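Local coordinates for YesW protein (Bacillus subtilis, PDB 2ZUX) that degrades type-I rhamnogalacturonan of plant cell walls, cutting rhamnosyl-galacturonate bonds by endo-type elimination, with calcium or manganese required for activity, at residues Y184-G188 with N298-G302; W457-D461 with Y528-T534. One frame throughout, in Å; residues are numbered along the deposited sequence.

In the fold
After an N-terminal sheet of strands between 13 and 87, the chain forms a beta-propeller, which holds both interactions. Interaction 1 comes first. The calcium loop after strand 182-184 is met by the end of strand 293-300, which closes a path of 109 intervening residues and ties one four-stranded sheet to the next. Interaction 2 closes a later path of 66 residues. The calcium loop after strand 454-456 receives the stretch following strand 524-528. It joins the 454-487 sheet to the sheet in which strand 524-528 pairs with strand 91-95, far earlier in the chain. Interactions 1 and 2 stand in series without nesting or crossing, with centres 35 Å apart and nearest atoms about 16 Å apart.

Interaction 1. Residues Y184-G188 with N298-G302; sequences YDLDG and NFRDG. With CA (calcium ion), chain G.
Residues 184-188 begin an EF-hand-like DxDxDG calcium loop. Asp185 is the centre of an inverse gamma turn. Its t rotamer (chi1 -179°) brings OD1 to the calcium at 2.4 Å, and the same OD1 accepts from Gly188 N at 3.0 Å, an Asx motif. Asp187 takes the p rotamer (chi1 63°) and sets OD1 2.3 Å from the ion. Asp189, Lys191 O and Glu193 bind the same calcium. Residues 298-300 are the end of a strand, followed by a turn with positive phi at Asp301 and Gly302. Asp187 CA lies 4.4 Å from Arg300 CA. Leu186 (mt) points toward the strand, and its CB meets Phe299 CB at 4.0 Å near the edge of the ring. Phe299 is t, with CE2 3.7 Å from Asp187 OD2. The polar links are water-mediated. Water 1 joins Leu186 O (2.9 Å) to Phe299 N (3.0 Å) and Arg300 NE (3.1 Å). Water 2 joins Asp187 O (2.8 Å) to Asp301 N (2.9 Å). Water 3 joins Asp187 OD2 (2.6 Å) to Gly302 N (2.8 Å). The extended Arg300 also forms a salt bridge with Asp276. Leu186 packs on Ile272 of strand 268-273, and Phe299 on Leu242 and Val243 of strand 241-246.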
ATOM      1  N   TYR A 184      -3.080   8.144   7.535  1.00  9.66           N
ATOM      2  CA  TYR A 184      -3.417   7.311   8.681  1.00  9.64           C
ATOM      3  C   TYR A 184      -3.979   8.171   9.783  1.00  9.81           C
ATOM      4  O   TYR A 184      -3.648   9.350   9.887  1.00 10.00           O
ATOM      5  CB  TYR A 184      -2.167   6.572   9.202  1.00  9.88           C
ATOM      6  CG  TYR A 184      -2.502   5.195   9.731  1.00  9.64           C
ATOM      7  CD1 TYR A 184      -2.622   4.115   8.863  1.00  9.46           C
ATOM      8  CD2 TYR A 184      -2.718   4.972  11.095  1.00 10.56           C
ATOM      9  CE1 TYR A 184      -2.946   2.855   9.328  1.00 10.10           C
ATOM     10  CE2 TYR A 184      -3.056   3.705  11.569  1.00 10.12           C
ATOM     11  CZ  TYR A 184      -3.160   2.651  10.677  1.00  9.99           C
ATOM     12  OH  TYR A 184      -3.499   1.382  11.102  1.00 11.03           O
ATOM     13  N   ASP A 185      -4.826   7.565  10.612  1.00  9.86           N
ATOM     14  CA  ASP A 185      -5.278   8.219  11.835  1.00 10.71           C
ATOM     15  C   ASP A 185      -4.187   8.051  12.892  1.00 10.84           C
ATOM     16  O   ASP A 185      -4.225   7.119  13.697  1.00 11.39           O
ATOM     17  CB  ASP A 185      -6.606   7.630  12.306  1.00 10.56           C
ATOM     18  CG  ASP A 185      -7.133   8.291  13.559  1.00 10.91           C
ATOM     19  OD1 ASP A 185      -6.647   9.384  13.925  1.00 10.81           O
ATOM     20  OD2 ASP A 185      -8.039   7.684  14.177  1.00 11.43           O
ATOM     21  N   LEU A 186      -3.209   8.955  12.873  1.00 11.40           N
ATOM     22  CA  LEU A 186      -2.058   8.878  13.765  1.00 12.04           C
ATOM     23  C   LEU A 186      -2.402   9.155  15.218  1.00 12.60           C
ATOM     24  O   LEU A 186      -1.794   8.564  16.111  1.00 12.11           O
ATOM     25  CB  LEU A 186      -0.961   9.851  13.319  1.00 12.66           C
ATOM     26  CG  LEU A 186      -0.155   9.439  12.085  1.00 13.95           C
ATOM     27  CD1 LEU A 186       0.626  10.633  11.546  1.00 15.41           C
ATOM     28  CD2 LEU A 186       0.774   8.279  12.388  1.00 15.52           C
ATOM     29  N   ASP A 187      -3.350  10.059  15.461  1.00 13.24           N
ATOM     30  CA  ASP A 187      -3.652  10.476  16.843  1.00 14.23           C
ATOM     31  C   ASP A 187      -4.841   9.749  17.483  1.00 14.68           C
ATOM     32  O   ASP A 187      -5.068   9.886  18.692  1.00 15.15           O
ATOM     33  CB  ASP A 187      -3.775  12.005  16.970  1.00 14.50           C
ATOM     34  CG  ASP A 187      -4.918  12.581  16.160  1.00 15.46           C
ATOM     35  OD1 ASP A 187      -5.654  11.823  15.497  1.00 13.85           O
ATOM     36  OD2 ASP A 187      -5.080  13.820  16.188  1.00 17.68           O
ATOM     37  N   GLY A 188      -5.574   8.970  16.689  1.00 14.45           N
ATOM     38  CA  GLY A 188      -6.639   8.114  17.212  1.00 14.89           C
ATOM     39  C   GLY A 188      -7.960   8.792  17.508  1.00 15.46           C
ATOM     40  O   GLY A 188      -8.699   8.340  18.387  1.00 15.96           O
ATOM     41  N   ASN A 298       5.712  10.101  16.743  1.00 11.90           N
ATOM     42  CA  ASN A 298       4.292  10.045  17.051  1.00 12.22           C
ATOM     43  C   ASN A 298       3.630  11.373  16.732  1.00 12.32           C
ATOM     44  O   ASN A 298       4.264  12.429  16.815  1.00 12.30           O
ATOM     45  CB  ASN A 298       4.061   9.683  18.525  1.00 12.67           C
ATOM     46  CG  ASN A 298       4.117   8.199  18.766  1.00 13.13           C
ATOM     47  OD1 ASN A 298       3.941   7.410  17.842  1.00 13.55           O
ATOM     48  ND2 ASN A 298       4.352   7.803  20.013  1.00 14.08           N
ATOM     49  N   PHE A 299       2.365  11.313  16.330  1.00 12.63           N
ATOM     50  CA  PHE A 299       1.524  12.498  16.283  1.00 13.52           C
ATOM     51  C   PHE A 299       0.307  12.212  17.143  1.00 14.12           C
ATOM     52  O   PHE A 299      -0.582  11.457  16.757  1.00 13.61           O
ATOM     53  CB  PHE A 299       1.121  12.881  14.853  1.00 13.51           C
ATOM     54  CG  PHE A 299       0.179  14.050  14.798  1.00 14.37           C
ATOM     55  CD1 PHE A 299       0.626  15.335  15.104  1.00 15.39           C
ATOM     56  CD2 PHE A 299      -1.160  13.869  14.472  1.00 15.07           C
ATOM     57  CE1 PHE A 299      -0.248  16.423  15.081  1.00 15.81           C
ATOM     58  CE2 PHE A 299      -2.041  14.955  14.448  1.00 15.42           C
ATOM     59  CZ  PHE A 299      -1.577  16.230  14.747  1.00 15.56           C
ATOM     60  N   ARG A 300       0.308  12.788  18.341  1.00 15.11           N
ATOM     61  CA  ARG A 300      -0.699  12.508  19.352  1.00 16.10           C
ATOM     62  C   ARG A 300      -0.878  13.757  20.189  1.00 17.26           C
ATOM     63  O   ARG A 300       0.075  14.508  20.391  1.00 17.41           O
ATOM     64  CB  ARG A 300      -0.253  11.344  20.244  1.00 16.05           C
ATOM     65  CG  ARG A 300      -0.108  10.011  19.502  1.00 15.79           C
ATOM     66  CD  ARG A 300       0.467   8.908  20.366  1.00 15.54           C
ATOM     67  NE  ARG A 300       0.867   7.782  19.521  1.00 14.29           N
ATOM     68  CZ  ARG A 300       1.249   6.590  19.972  1.00 14.40           C
ATOM     69  NH1 ARG A 300       1.257   6.336  21.279  1.00 14.68           N
ATOM     70  NH2 ARG A 300       1.609   5.639  19.117  1.00 14.56           N
ATOM     71  N   ASP A 301      -2.102  13.985  20.659  1.00 18.50           N
ATOM     72  CA  ASP A 301      -2.401  15.128  21.541  1.00 20.29           C
ATOM     73  C   ASP A 301      -1.964  16.453  20.911  1.00 20.61           C
ATOM     74  O   ASP A 301      -1.486  17.359  21.606  1.00 21.15           O
ATOM     75  CB  ASP A 301      -1.734  14.942  22.913  1.00 20.96           C
ATOM     76  CG  ASP A 301      -1.869  13.526  23.446  1.00 23.20           C
ATOM     77  OD1 ASP A 301      -3.009  13.096  23.726  1.00 25.96           O
ATOM     78  OD2 ASP A 301      -0.831  12.838  23.580  1.00 26.98           O
ATOM     79  N   GLY A 302      -2.110  16.547  19.591  1.00 20.88           N
ATOM     80  CA  GLY A 302      -1.759  17.747  18.845  1.00 21.07           C
ATOM     81  C   GLY A 302      -0.277  18.017  18.668  1.00 21.24           C
ATOM     82  O   GLY A 302       0.098  19.067  18.146  1.00 21.69           O
TER
HETATM   83 CA    CA G 633      -6.661  11.768  13.432  1.00 11.95          CA
HETATM   84  O   HOH W   1       1.018   8.696  16.600  1.00 11.66           O
HETATM   85  O   HOH W   2      -4.160  11.904  20.460  1.00 26.04           O
HETATM   86  O   HOH W   3      -4.157  15.432  18.027  1.00 28.00           O
HETATM   87  O   HOH W   4      -7.591  14.034  13.383  1.00 23.66           O

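Interaction 2. Residues W457-D461 with Y528-T534; sequences WWDGD and YTTTIPT. With CA (calcium ion), chain F.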
ATOM      1  N   TRP A 457      -6.260 -10.828  -4.611  1.00  9.27           N
ATOM      2  CA  TRP A 457      -7.400 -11.730  -4.416  1.00  9.36           C
ATOM      3  C   TRP A 457      -8.581 -11.171  -5.191  1.00  9.23           C
ATOM      4  O   TRP A 457      -9.162 -10.160  -4.790  1.00  9.72           O
ATOM      5  CB  TRP A 457      -7.739 -11.907  -2.929  1.00  9.72           C
ATOM      6  CG  TRP A 457      -6.668 -12.680  -2.207  1.00  9.47           C
ATOM      7  CD1 TRP A 457      -6.348 -13.999  -2.398  1.00  9.74           C
ATOM      8  CD2 TRP A 457      -5.762 -12.185  -1.211  1.00  9.95           C
ATOM      9  NE1 TRP A 457      -5.291 -14.354  -1.584  1.00  9.77           N
ATOM     10  CE2 TRP A 457      -4.911 -13.258  -0.850  1.00  9.87           C
ATOM     11  CE3 TRP A 457      -5.576 -10.934  -0.591  1.00  9.47           C
ATOM     12  CZ2 TRP A 457      -3.899 -13.123   0.107  1.00 10.22           C
ATOM     13  CZ3 TRP A 457      -4.566 -10.805   0.364  1.00  9.99           C
ATOM     14  CH2 TRP A 457      -3.738 -11.895   0.693  1.00 10.18           C
ATOM     15  N   TRP A 458      -8.912 -11.822  -6.305  1.00  9.78           N
ATOM     16  CA  TRP A 458      -9.922 -11.305  -7.232  1.00 10.52           C
ATOM     17  C   TRP A 458     -11.101 -12.236  -7.477  1.00 10.70           C
ATOM     18  O   TRP A 458     -12.251 -11.785  -7.488  1.00 10.86           O
ATOM     19  CB  TRP A 458      -9.272 -10.937  -8.571  1.00 10.87           C
ATOM     20  CG  TRP A 458     -10.230 -10.329  -9.533  1.00 11.94           C
ATOM     21  CD1 TRP A 458     -10.745 -10.909 -10.656  1.00 12.18           C
ATOM     22  CD2 TRP A 458     -10.809  -9.022  -9.453  1.00 11.08           C
ATOM     23  NE1 TRP A 458     -11.594 -10.032 -11.293  1.00 12.46           N
ATOM     24  CE2 TRP A 458     -11.658  -8.870 -10.570  1.00 11.76           C
ATOM     25  CE3 TRP A 458     -10.682  -7.956  -8.552  1.00 11.53           C
ATOM     26  CZ2 TRP A 458     -12.376  -7.690 -10.812  1.00 12.00           C
ATOM     27  CZ3 TRP A 458     -11.407  -6.787  -8.793  1.00 11.54           C
ATOM     28  CH2 TRP A 458     -12.239  -6.670  -9.913  1.00 12.06           C
ATOM     29  N   ASP A 459     -10.830 -13.517  -7.712  1.00 10.99           N
ATOM     30  CA  ASP A 459     -11.910 -14.461  -7.945  1.00 11.61           C
ATOM     31  C   ASP A 459     -12.415 -15.052  -6.634  1.00 11.56           C
ATOM     32  O   ASP A 459     -12.143 -14.516  -5.553  1.00 11.26           O
ATOM     33  CB  ASP A 459     -11.528 -15.520  -8.993  1.00 11.97           C
ATOM     34  CG  ASP A 459     -10.476 -16.503  -8.503  1.00 12.30           C
ATOM     35  OD1 ASP A 459     -10.225 -16.599  -7.276  1.00 11.71           O
ATOM     36  OD2 ASP A 459      -9.907 -17.196  -9.370  1.00 13.78           O
ATOM     37  N   GLY A 460     -13.173 -16.140  -6.722  1.00 11.81           N
ATOM     38  CA  GLY A 460     -13.811 -16.690  -5.539  1.00 12.35           C
ATOM     39  C   GLY A 460     -12.992 -17.676  -4.732  1.00 12.31           C
ATOM     40  O   GLY A 460     -13.392 -18.030  -3.626  1.00 13.17           O
ATOM     41  N   ASP A 461     -11.859 -18.126  -5.263  1.00 12.23           N
ATOM     42  CA  ASP A 461     -11.067 -19.121  -4.544  1.00 12.05           C
ATOM     43  C   ASP A 461      -9.993 -18.480  -3.666  1.00 11.71           C
ATOM     44  O   ASP A 461      -9.691 -17.288  -3.797  1.00 11.42           O
ATOM     45  CB  ASP A 461     -10.514 -20.213  -5.478  1.00 12.07           C
ATOM     46  CG  ASP A 461      -9.313 -19.765  -6.307  1.00 12.44           C
ATOM     47  OD1 ASP A 461      -8.624 -18.773  -5.954  1.00 11.46           O
ATOM     48  OD2 ASP A 461      -9.027 -20.445  -7.309  1.00 14.61           O
ATOM     49  N   TYR A 528     -12.544  -0.789  -9.633  1.00 11.01           N
ATOM     50  CA  TYR A 528     -13.097  -2.083 -10.023  1.00 10.90           C
ATOM     51  C   TYR A 528     -13.262  -2.943  -8.778  1.00 11.07           C
ATOM     52  O   TYR A 528     -12.341  -3.053  -7.972  1.00 10.89           O
ATOM     53  CB  TYR A 528     -12.156  -2.789 -10.999  1.00 11.34           C
ATOM     54  CG  TYR A 528     -12.116  -2.176 -12.385  1.00 12.05           C
ATOM     55  CD1 TYR A 528     -12.769  -2.791 -13.457  1.00 12.34           C
ATOM     56  CD2 TYR A 528     -11.427  -0.990 -12.629  1.00 12.62           C
ATOM     57  CE1 TYR A 528     -12.732  -2.227 -14.735  1.00 13.25           C
ATOM     58  CE2 TYR A 528     -11.386  -0.425 -13.902  1.00 14.16           C
ATOM     59  CZ  TYR A 528     -12.041  -1.049 -14.939  1.00 14.12           C
ATOM     60  OH  TYR A 528     -11.992  -0.474 -16.197  1.00 14.96           O
ATOM     61  N   THR A 529     -14.441  -3.534  -8.616  1.00 11.21           N
ATOM     62  CA  THR A 529     -14.708  -4.493  -7.551  1.00 11.26           C
ATOM     63  C   THR A 529     -15.168  -5.784  -8.207  1.00 11.48           C
ATOM     64  O   THR A 529     -15.866  -5.754  -9.219  1.00 11.79           O
ATOM     65  CB  THR A 529     -15.742  -3.960  -6.520  1.00 11.09           C
ATOM     66  OG1 THR A 529     -15.712  -4.770  -5.336  1.00 11.00           O
ATOM     67  CG2 THR A 529     -17.170  -3.939  -7.083  1.00 11.79           C
ATOM     68  N   THR A 530     -14.768  -6.920  -7.658  1.00 11.47           N
ATOM     69  CA  THR A 530     -15.124  -8.188  -8.268  1.00 11.41           C
ATOM     70  C   THR A 530     -16.622  -8.491  -8.164  1.00 11.71           C
ATOM     71  O   THR A 530     -17.279  -8.126  -7.183  1.00 11.63           O
ATOM     72  CB  THR A 530     -14.289  -9.355  -7.698  1.00 11.78           C
ATOM     73  OG1 THR A 530     -14.435 -10.485  -8.562  1.00 12.10           O
ATOM     74  CG2 THR A 530     -14.724  -9.734  -6.285  1.00 11.81           C
ATOM     75  N   THR A 531     -17.141  -9.153  -9.195  1.00 12.40           N
ATOM     76  CA  THR A 531     -18.499  -9.704  -9.145  1.00 13.09           C
ATOM     77  C   THR A 531     -18.488 -11.223  -9.285  1.00 13.53           C
ATOM     78  O   THR A 531     -19.522 -11.842  -9.576  1.00 14.14           O
ATOM     79  CB  THR A 531     -19.435  -9.080 -10.206  1.00 13.32           C
ATOM     80  OG1 THR A 531     -18.898  -9.307 -11.510  1.00 14.24           O
ATOM     81  CG2 THR A 531     -19.586  -7.588  -9.964  1.00 13.93           C
ATOM     82  N   ILE A 532     -17.326 -11.829  -9.058  1.00 13.01           N
ATOM     83  CA  ILE A 532     -17.216 -13.286  -9.040  1.00 13.20           C
ATOM     84  C   ILE A 532     -17.662 -13.774  -7.661  1.00 13.85           C
ATOM     85  O   ILE A 532     -17.078 -13.382  -6.645  1.00 13.56           O
ATOM     86  CB  ILE A 532     -15.777 -13.747  -9.341  1.00 13.34           C
ATOM     87  CG1 ILE A 532     -15.359 -13.290 -10.740  1.00 13.45           C
ATOM     88  CG2 ILE A 532     -15.669 -15.273  -9.228  1.00 13.63           C
ATOM     89  CD1 ILE A 532     -13.851 -13.297 -10.990  1.00 14.42           C
ATOM     90  N   PRO A 533     -18.713 -14.615  -7.605  1.00 14.09           N
ATOM     91  CA  PRO A 533     -19.171 -15.107  -6.308  1.00 14.34           C
ATOM     92  C   PRO A 533     -18.125 -15.934  -5.571  1.00 14.03           C
ATOM     93  O   PRO A 533     -17.301 -16.607  -6.190  1.00 14.07           O
ATOM     94  CB  PRO A 533     -20.385 -15.976  -6.665  1.00 14.75           C
ATOM     95  CG  PRO A 533     -20.822 -15.488  -8.012  1.00 15.84           C
ATOM     96  CD  PRO A 533     -19.560 -15.108  -8.710  1.00 14.52           C
ATOM     97  N   THR A 534     -18.174 -15.866  -4.248  1.00 14.05           N
ATOM     98  CA  THR A 534     -17.308 -16.675  -3.401  1.00 14.14           C
ATOM     99  C   THR A 534     -18.112 -17.396  -2.327  1.00 14.53           C
ATOM    100  O   THR A 534     -19.132 -16.889  -1.858  1.00 14.82           O
ATOM    101  CB  THR A 534     -16.171 -15.839  -2.756  1.00 13.97           C
ATOM    102  OG1 THR A 534     -15.290 -16.713  -2.035  1.00 14.16           O
ATOM    103  CG2 THR A 534     -16.707 -14.773  -1.808  1.00 13.46           C
TER
HETATM  104 CA    CA F 632      -8.525 -16.423  -5.788  1.00 10.72          CA
HETATM  105  O   HOH W   5      -9.528 -14.558  -4.534  1.00 10.96           O
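This contact joins two neighbouring sheets of the beta-propeller through a calcium-binding loop. Asp459 OD1 (2.3 Å), Asp461 OD1 (2.4 Å), Asp461 O (2.5 Å) and water 5 (2.5 Å) bind the calcium ion. Leu463 O and Glu465 complete the site, and Lys474 forms salt bridges with OD2 of both aspartates. Asp459 OD1 also accepts from Asp461 N at 3.0 Å, an Asx turn. Two threonine hydroxyls serve the loop carbonyls. Thr530 OG1 donates to Trp458 O at 2.8 Å, and Thr534 OG1 donates to Gly460 O at 2.8 Å. Thr530 OG1 is used twice, since it accepts from Ile532 N at 3.2 Å in an ST turn. Asp459 O takes a hydrogen bond from water 5 at 2.8 Å. Arg512 NH2 bonds to both Asp459 O and Ile532 O, so it bridges the two segments. The Trp458 indole gives much of the apolar part. Thr530 CB sits 3.7 Å from the centroid of its six-membered ring, 3° off the normal, a CH-pi contact. Trp458 CD1 meets Ile532 CD1 at 3.9 Å. Glycine suits position 460, because a CB there would clash with Pro533 O. Instead Gly460 CA makes a CA-H...O contact of 3.6 Å with Pro533 O.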